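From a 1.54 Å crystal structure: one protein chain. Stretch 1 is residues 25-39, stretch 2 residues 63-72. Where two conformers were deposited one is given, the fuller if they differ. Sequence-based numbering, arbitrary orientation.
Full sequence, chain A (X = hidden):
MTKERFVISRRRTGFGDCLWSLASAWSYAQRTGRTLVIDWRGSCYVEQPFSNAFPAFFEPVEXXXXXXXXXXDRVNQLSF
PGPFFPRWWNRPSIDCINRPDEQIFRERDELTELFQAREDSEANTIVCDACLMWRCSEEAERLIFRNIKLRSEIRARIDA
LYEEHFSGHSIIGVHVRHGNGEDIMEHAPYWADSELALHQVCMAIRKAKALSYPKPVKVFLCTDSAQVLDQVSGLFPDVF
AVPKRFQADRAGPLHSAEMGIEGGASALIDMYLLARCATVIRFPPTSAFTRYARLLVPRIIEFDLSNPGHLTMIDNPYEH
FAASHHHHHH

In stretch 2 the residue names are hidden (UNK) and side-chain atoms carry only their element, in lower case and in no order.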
ATOM      1  N   ALA A  25       3.873  -9.987  -7.104  1.00 30.79           N
ATOM      2  CA  ALA A  25       3.248 -10.730  -8.224  1.00 31.03           C
ATOM      3  C   ALA A  25       3.892 -10.296  -9.559  1.00 31.20           C
ATOM      4  O   ALA A  25       4.235 -11.162 -10.393  1.00 31.27           O
ATOM      5  CB  ALA A  25       1.782 -10.468  -8.248  1.00 30.69           C
ATOM      6  N   TRP A  26       4.081  -9.000  -9.742  1.00 31.05           N
ATOM      7  CA  TRP A  26       4.673  -8.441 -10.963  1.00 31.28           C
ATOM      8  C   TRP A  26       6.065  -9.060 -11.184  1.00 31.03           C
ATOM      9  O   TRP A  26       6.456  -9.432 -12.283  1.00 31.80           O
ATOM     10  CB  TRP A  26       4.729  -6.876 -10.876  1.00 32.10           C
ATOM     11  CG  TRP A  26       5.475  -6.334 -12.078  1.00 31.17           C
ATOM     12  CD1 TRP A  26       4.969  -6.037 -13.302  1.00 32.25           C
ATOM     13  CD2 TRP A  26       6.889  -6.151 -12.168  1.00 31.13           C
ATOM     14  NE1 TRP A  26       5.972  -5.634 -14.126  1.00 32.15           N
ATOM     15  CE2 TRP A  26       7.176  -5.755 -13.481  1.00 31.65           C
ATOM     16  CE3 TRP A  26       7.944  -6.301 -11.241  1.00 32.14           C
ATOM     17  CZ2 TRP A  26       8.478  -5.474 -13.900  1.00 33.25           C
ATOM     18  CZ3 TRP A  26       9.223  -6.055 -11.652  1.00 34.76           C
ATOM     19  CH2 TRP A  26       9.489  -5.656 -12.957  1.00 32.74           C
ATOM     20  N   SER A  27       6.854  -9.133 -10.122  1.00 31.21           N
ATOM     21  CA  SER A  27       8.215  -9.579 -10.233  1.00 31.71           C
ATOM     22  C   SER A  27       8.244 -11.038 -10.704  1.00 31.93           C
ATOM     23  O   SER A  27       9.048 -11.398 -11.541  1.00 31.70           O
ATOM     24  CB  SER A  27       8.901  -9.425  -8.879  1.00 33.55           C
ATOM     25  OG  SER A  27      10.204  -9.952  -8.940  1.00 38.69           O
ATOM     26  N   TYR A  28       7.354 -11.870 -10.186  1.00 31.16           N
ATOM     27  CA  TYR A  28       7.314 -13.269 -10.618  1.00 30.98           C
ATOM     28  C   TYR A  28       6.812 -13.389 -12.063  1.00 31.25           C
ATOM     29  O   TYR A  28       7.369 -14.178 -12.844  1.00 30.96           O
ATOM     30  CB  TYR A  28       6.480 -14.140  -9.695  1.00 32.36           C
ATOM     31  CG  TYR A  28       6.709 -15.604  -9.902  1.00 31.57           C
ATOM     32  CD1 TYR A  28       7.897 -16.186  -9.524  1.00 34.09           C
ATOM     33  CD2 TYR A  28       5.733 -16.419 -10.493  1.00 33.73           C
ATOM     34  CE1 TYR A  28       8.145 -17.517  -9.726  1.00 32.64           C
ATOM     35  CE2 TYR A  28       5.972 -17.784 -10.702  1.00 32.29           C
ATOM     36  CZ  TYR A  28       7.181 -18.321 -10.301  1.00 32.32           C
ATOM     37  OH  TYR A  28       7.486 -19.670 -10.464  1.00 33.50           O
ATOM     38  N   ALA A  29       5.830 -12.578 -12.430  1.00 30.43           N
ATOM     39  CA  ALA A  29       5.344 -12.536 -13.830  1.00 30.78           C
ATOM     40  C   ALA A  29       6.474 -12.140 -14.785  1.00 30.24           C
ATOM     41  O   ALA A  29       6.632 -12.703 -15.878  1.00 30.04           O
ATOM     42  CB  ALA A  29       4.199 -11.586 -13.959  1.00 31.24           C
ATOM     43  N   GLN A  30       7.293 -11.182 -14.393  1.00 30.96           N
ATOM     44  CA  GLN A  30       8.388 -10.742 -15.238  1.00 31.44           C
ATOM     45  C   GLN A  30       9.411 -11.864 -15.396  1.00 31.51           C
ATOM     46  O   GLN A  30       9.871 -12.176 -16.497  1.00 32.36           O
ATOM     47  CB  GLN A  30       9.110  -9.429 -14.785  0.50 31.90           C
ATOM     48  CG  GLN A  30      10.006  -8.842 -15.940  0.50 32.43           C
ATOM     49  CD  GLN A  30      11.043  -7.715 -15.593  0.50 32.50           C
ATOM     50  OE1 GLN A  30      11.426  -6.886 -16.469  0.50 35.36           O
ATOM     51  NE2 GLN A  30      11.521  -7.721 -14.371  0.50 31.03           N
ATOM     52  N   ARG A  31       9.742 -12.508 -14.285  1.00 32.04           N
ATOM     53  CA  ARG A  31      10.825 -13.498 -14.275  1.00 32.92           C
ATOM     54  C   ARG A  31      10.417 -14.676 -15.167  1.00 31.60           C
ATOM     55  O   ARG A  31      11.251 -15.264 -15.855  1.00 32.95           O
ATOM     56  CB  ARG A  31      11.063 -13.957 -12.824  1.00 32.76           C
ATOM     57  CG  ARG A  31      12.177 -14.972 -12.601  1.00 36.60           C
ATOM     58  CD  ARG A  31      12.029 -15.698 -11.235  1.00 39.95           C
ATOM     59  NE  ARG A  31      12.237 -17.128 -11.416  1.00 45.81           N
ATOM     60  CZ  ARG A  31      12.063 -18.066 -10.478  1.00 47.99           C
ATOM     61  NH1 ARG A  31      11.717 -17.744  -9.236  1.00 48.94           N
ATOM     62  NH2 ARG A  31      12.270 -19.338 -10.795  1.00 48.81           N
ATOM     63  N   THR A  32       9.116 -15.011 -15.145  1.00 31.16           N
ATOM     64  CA  THR A  32       8.659 -16.251 -15.757  1.00 31.02           C
ATOM     65  C   THR A  32       7.852 -16.124 -17.058  1.00 31.59           C
ATOM     66  O   THR A  32       7.340 -17.133 -17.559  1.00 32.37           O
ATOM     67  CB  THR A  32       7.895 -17.154 -14.783  1.00 30.72           C
ATOM     68  OG1 THR A  32       6.714 -16.489 -14.345  1.00 31.39           O
ATOM     69  CG2 THR A  32       8.743 -17.543 -13.560  1.00 32.17           C
ATOM     70  N   GLY A  33       7.716 -14.910 -17.588  1.00 30.77           N
ATOM     71  CA  GLY A  33       7.045 -14.700 -18.863  1.00 30.78           C
ATOM     72  C   GLY A  33       5.559 -14.922 -18.775  1.00 31.27           C
ATOM     73  O   GLY A  33       4.965 -15.521 -19.676  1.00 32.26           O
ATOM     74  N   ARG A  34       4.957 -14.407 -17.716  1.00 29.57           N
ATOM     75  CA  ARG A  34       3.510 -14.530 -17.516  1.00 29.30           C
ATOM     76  C   ARG A  34       2.831 -13.179 -17.618  1.00 30.17           C
ATOM     77  O   ARG A  34       3.425 -12.125 -17.330  1.00 30.59           O
ATOM     78  CB  ARG A  34       3.219 -15.161 -16.150  1.00 29.13           C
ATOM     79  CG  ARG A  34       3.732 -16.585 -15.979  1.00 28.71           C
ATOM     80  CD  ARG A  34       3.639 -17.007 -14.518  1.00 29.42           C
ATOM     81  NE  ARG A  34       4.214 -18.335 -14.313  1.00 30.10           N
ATOM     82  CZ  ARG A  34       3.530 -19.479 -14.314  1.00 29.98           C
ATOM     83  NH1 ARG A  34       2.223 -19.512 -14.556  1.00 29.74           N
ATOM     84  NH2 ARG A  34       4.164 -20.615 -14.084  1.00 32.31           N
ATOM     85  N   THR A  35       1.527 -13.230 -17.883  1.00 29.48           N
ATOM     86  CA  THR A  35       0.688 -12.056 -17.873  1.00 29.48           C
ATOM     87  C   THR A  35       0.250 -11.809 -16.438  1.00 30.17           C
ATOM     88  O   THR A  35      -0.157 -12.717 -15.737  1.00 31.60           O
ATOM     89  CB  THR A  35      -0.506 -12.265 -18.803  1.00 30.23           C
ATOM     90  OG1 THR A  35      -0.019 -12.295 -20.133  1.00 29.99           O
ATOM     91  CG2 THR A  35      -1.599 -11.164 -18.684  1.00 29.65           C
ATOM     92  N   LEU A  36       0.277 -10.539 -16.003  1.00 29.69           N
ATOM     93  CA  LEU A  36      -0.179 -10.124 -14.676  1.00 29.86           C
ATOM     94  C   LEU A  36      -1.609  -9.645 -14.674  1.00 29.61           C
ATOM     95  O   LEU A  36      -2.011  -8.834 -15.498  1.00 30.22           O
ATOM     96  CB  LEU A  36       0.693  -8.998 -14.148  1.00 31.07           C
ATOM     97  CG  LEU A  36       0.376  -8.432 -12.787  1.00 29.64           C
ATOM     98  CD1 LEU A  36       0.664  -9.465 -11.666  1.00 30.70           C
ATOM     99  CD2 LEU A  36       1.237  -7.210 -12.558  1.00 31.75           C
ATOM    100  N   VAL A  37      -2.403 -10.246 -13.810  1.00 30.68           N
ATOM    101  CA  VAL A  37      -3.794  -9.888 -13.652  1.00 30.27           C
ATOM    102  C   VAL A  37      -3.939  -9.215 -12.275  1.00 30.53           C
ATOM    103  O   VAL A  37      -3.542  -9.761 -11.226  1.00 31.54           O
ATOM    104  CB  VAL A  37      -4.669 -11.154 -13.643  1.00 30.44           C
ATOM    105  CG1 VAL A  37      -6.119 -10.791 -13.465  1.00 33.17           C
ATOM    106  CG2 VAL A  37      -4.467 -11.991 -14.896  1.00 31.56           C
ATOM    107  N   ILE A  38      -4.455  -7.989 -12.250  1.00 30.15           N
ATOM    108  CA  ILE A  38      -4.687  -7.236 -11.015  1.00 29.86           C
ATOM    109  C   ILE A  38      -6.155  -7.459 -10.659  1.00 29.75           C
ATOM    110  O   ILE A  38      -7.043  -6.999 -11.378  1.00 30.87           O
ATOM    111  CB  ILE A  38      -4.371  -5.754 -11.172  1.00 29.71           C
ATOM    112  CG1 ILE A  38      -2.983  -5.537 -11.790  1.00 31.56           C
ATOM    113  CG2 ILE A  38      -4.520  -5.073  -9.796  1.00 30.97           C
ATOM    114  CD1 ILE A  38      -2.557  -4.075 -11.943  1.00 31.52           C
ATOM    115  N   ASP A  39      -6.382  -8.225  -9.611  1.00 30.50           N
ATOM    116  CA  ASP A  39      -7.749  -8.662  -9.229  1.00 30.81           C
ATOM    117  C   ASP A  39      -8.100  -8.123  -7.853  1.00 30.23           C
ATOM    118  O   ASP A  39      -7.784  -8.718  -6.797  1.00 30.84           O
ATOM    119  CB  ASP A  39      -7.868 -10.165  -9.261  1.00 30.43           C
ATOM    120  CG  ASP A  39      -9.247 -10.633  -8.903  1.00 32.00           C
ATOM    121  OD1 ASP A  39     -10.175  -9.820  -8.696  1.00 31.06           O
ATOM    122  OD2 ASP A  39      -9.387 -11.893  -8.801  1.00 32.69           O
ATOM    123  N   UNK A  63       0.390  -2.660 -19.663  1.00 33.15           N
ATOM    124  CA  UNK A  63       1.778  -3.095 -19.564  1.00 33.96           C
ATOM    125  C   UNK A  63       2.471  -2.406 -18.429  1.00 33.56           C
ATOM    126  O   UNK A  63       2.315  -1.204 -18.292  1.00 35.91           O
ATOM    127  o   UNK A  63       4.273  -4.298 -21.376  1.00 45.31           O
ATOM    128  c   UNK A  63       3.965  -3.198 -20.837  1.00 36.70           C
ATOM    129  c   UNK A  63       2.511  -2.783 -20.875  1.00 34.68           C
ATOM    130  o   UNK A  63       4.787  -2.432 -20.275  1.00 44.03           O
ATOM    131  N   UNK A  64       3.225  -3.147 -17.610  1.00 33.23           N
ATOM    132  CA  UNK A  64       4.096  -2.549 -16.595  1.00 33.10           C
ATOM    133  C   UNK A  64       5.474  -3.068 -16.843  1.00 32.21           C
ATOM    134  O   UNK A  64       5.765  -4.259 -16.685  1.00 32.40           O
ATOM    135  c   UNK A  64       3.624  -2.849 -15.127  1.00 33.28           C
ATOM    136  c   UNK A  64       4.706  -2.406 -14.107  1.00 34.15           C
ATOM    137  c   UNK A  64       1.617  -2.624 -13.567  1.00 34.90           C
ATOM    138  c   UNK A  64       2.248  -2.216 -14.862  1.00 32.98           C
ATOM    139  N   UNK A  65       6.314  -2.166 -17.362  1.00 33.37           N
ATOM    140  CA  UNK A  65       7.702  -2.499 -17.600  1.00 34.21           C
ATOM    141  C   UNK A  65       7.937  -3.818 -18.339  1.00 33.50           C
ATOM    142  O   UNK A  65       8.739  -4.692 -17.948  1.00 35.50           O
ATOM    143  c   UNK A  65       8.512  -2.416 -16.322  1.00 34.28           C
ATOM    144  N   UNK A  66       7.165  -4.007 -19.411  1.00 34.22           N
ATOM    145  CA  UNK A  66       7.310  -5.185 -20.280  1.00 33.28           C
ATOM    146  C   UNK A  66       6.417  -6.376 -20.002  1.00 32.97           C
ATOM    147  O   UNK A  66       6.344  -7.346 -20.793  1.00 35.43           O
ATOM    148  N   UNK A  67       5.705  -6.309 -18.884  1.00 31.10           N
ATOM    149  CA  UNK A  67       4.818  -7.380 -18.463  1.00 31.68           C
ATOM    150  C   UNK A  67       3.409  -6.963 -18.878  1.00 31.30           C
ATOM    151  O   UNK A  67       2.915  -5.903 -18.450  1.00 30.92           O
ATOM    152  c   UNK A  67       4.872  -7.621 -16.936  1.00 32.34           C
ATOM    153  c   UNK A  67       6.269  -8.134 -16.417  1.00 34.09           C
ATOM    154  c   UNK A  67       3.756  -8.581 -16.481  1.00 32.56           C
ATOM    155  N   UNK A  68       2.737  -7.804 -19.688  1.00 30.91           N
ATOM    156  CA  UNK A  68       1.347  -7.500 -20.025  1.00 30.88           C
ATOM    157  C   UNK A  68       0.460  -7.552 -18.791  1.00 29.83           C
ATOM    158  O   UNK A  68       0.658  -8.378 -17.878  1.00 29.92           O
ATOM    159  c   UNK A  68       3.180  -9.082 -20.277  1.00 32.36           C
ATOM    160  c   UNK A  68       2.203  -9.297 -21.353  1.00 32.85           C
ATOM    161  c   UNK A  68       0.958  -8.649 -20.985  1.00 29.88           C
ATOM    162  N   UNK A  69      -0.551  -6.685 -18.725  1.00 29.07           N
ATOM    163  CA  UNK A  69      -1.430  -6.548 -17.554  1.00 30.40           C
ATOM    164  C   UNK A  69      -2.885  -6.538 -17.966  1.00 29.35           C
ATOM    165  O   UNK A  69      -3.257  -5.870 -18.904  1.00 30.25           O
ATOM    166  c   UNK A  69       0.292  -5.266 -16.293  1.00 29.83           C
ATOM    167  c   UNK A  69      -2.102  -5.016 -15.650  1.00 31.13           C
ATOM    168  c   UNK A  69      -1.130  -5.253 -16.795  1.00 29.46           C
ATOM    169  N   UNK A  70      -3.685  -7.287 -17.207  1.00 29.73           N
ATOM    170  CA  UNK A  70      -5.152  -7.240 -17.224  1.00 29.75           C
ATOM    171  C   UNK A  70      -5.580  -6.684 -15.884  1.00 30.23           C
ATOM    172  O   UNK A  70      -5.344  -7.299 -14.850  1.00 31.07           O
ATOM    173  c   UNK A  70      -5.329  -9.184 -18.810  1.00 30.62           C
ATOM    174  c   UNK A  70      -5.752  -8.615 -17.441  1.00 30.24           C
ATOM    175  c   UNK A  70      -7.274  -8.539 -17.399  1.00 30.73           C
ATOM    176  c   UNK A  70      -5.578 -10.658 -19.012  1.00 31.70           C
ATOM    177  N   UNK A  71      -6.252  -5.536 -15.874  1.00 30.85           N
ATOM    178  CA  UNK A  71      -6.555  -4.830 -14.631  1.00 29.89           C
ATOM    179  C   UNK A  71      -8.014  -4.454 -14.417  1.00 31.49           C
ATOM    180  O   UNK A  71      -8.307  -3.632 -13.515  1.00 32.01           O
ATOM    181  s   UNK A  71      -6.471  -2.224 -15.759  1.00 30.04           S
ATOM    182  c   UNK A  71      -5.808  -3.475 -14.635  1.00 30.21           C
ATOM    183  N   UNK A  72      -8.935  -5.062 -15.150  1.00 29.98           N
ATOM    184  CA  UNK A  72     -10.263  -4.555 -15.206  1.00 29.90           C
ATOM    185  C   UNK A  72     -11.347  -5.619 -15.107  1.00 30.04           C
ATOM    186  O   UNK A  72     -11.073  -6.682 -14.545  1.00 29.66           O
ATOM    187  c   UNK A  72     -10.387  -3.708 -16.437  1.00 30.39           C
ATOM    188  o   UNK A  72      -9.870  -3.837 -18.776  1.00 35.84           O
ATOM    189  c   UNK A  72     -10.158  -4.486 -17.738  1.00 31.55           C
ATOM    190  o   UNK A  72     -10.277  -5.729 -17.734  1.00 31.46           O
TER

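Position 63 carries two carbons, the second bearing two oxygens. This is a short carboxylate and therefore Asp 63; the amide is excluded, since one of its two terminal atoms would be a nitrogen. One carboxylate oxygen, OD1, accepts a bond of 3.0 Å from N of position 66, bracing the turn; nothing of stretch 1 is in contact.

Position 64 has four carbons, forked at the first, with one arm two carbons long: Ile 64. Its CG2 lies 3.7 Å from Trp 26 CD1, and its carbonyl O accepts a hydrogen bond from Trp 26 NE1 (2.9 Å, 166° at the hydrogen), lying near the plane of the indole at its edge.

Position 65 has a single side-chain carbon, hence Ala 65. Its CB sits 3.9 Å from Trp 26 CZ2, and its phi/psi of 49/46 belongs to a type I' turn.

Position 66 has no side-chain atoms and is Gly 66. At phi/psi 95/-9 a CB would be jammed against the carbonyl O of Ala 65, so the backbone itself calls for glycine.

Position 67 shows one carbon carrying two more: Val 67. Its CG2 approaches Gln 30 CB at 3.5 Å, while its CG1 is 3.9 Å from both Ala 29 CB and Leu 36 CB, so the two methyls span helix and strand. Its N and O bond with O and N of Ile 64, closing the turn.

Position 68 has three carbons closing a ring onto the backbone N, which defines Pro 68. Without an amide hydrogen it can still accept: its O takes a bond from Leu 36 N at 2.9 Å.

Position 69 again has one carbon carrying two: Val 69. Its CG1 is 3.9 Å from Ile 38 CD1, and its CA donates a CA-H...O contact to Leu 36 O at 3.1 Å.

Position 70 has four carbons with the fork and long arm seen at 64: Ile 70. Its N donates to Leu 36 O (2.8 Å), and its O accepts from Ile 38 N (2.8 Å).

Position 71 has one carbon, then sulfur: Cys 71. Its CB is 4.3 Å from Ile 38 CD1.

Position 72 repeats the two-carbon, two-oxygen pattern, giving Asp 72, which points away from stretch 1.

The contact thus has two parts. Parallel strands pair through three backbone bonds, with Leu 36 opposite Val 69 and Val 37 opposite Ile 70. Beside them, Val 67 packs against the helix while Trp 26 anchors the turn.

Stretch 2 (63-72) DIAGVPVICD
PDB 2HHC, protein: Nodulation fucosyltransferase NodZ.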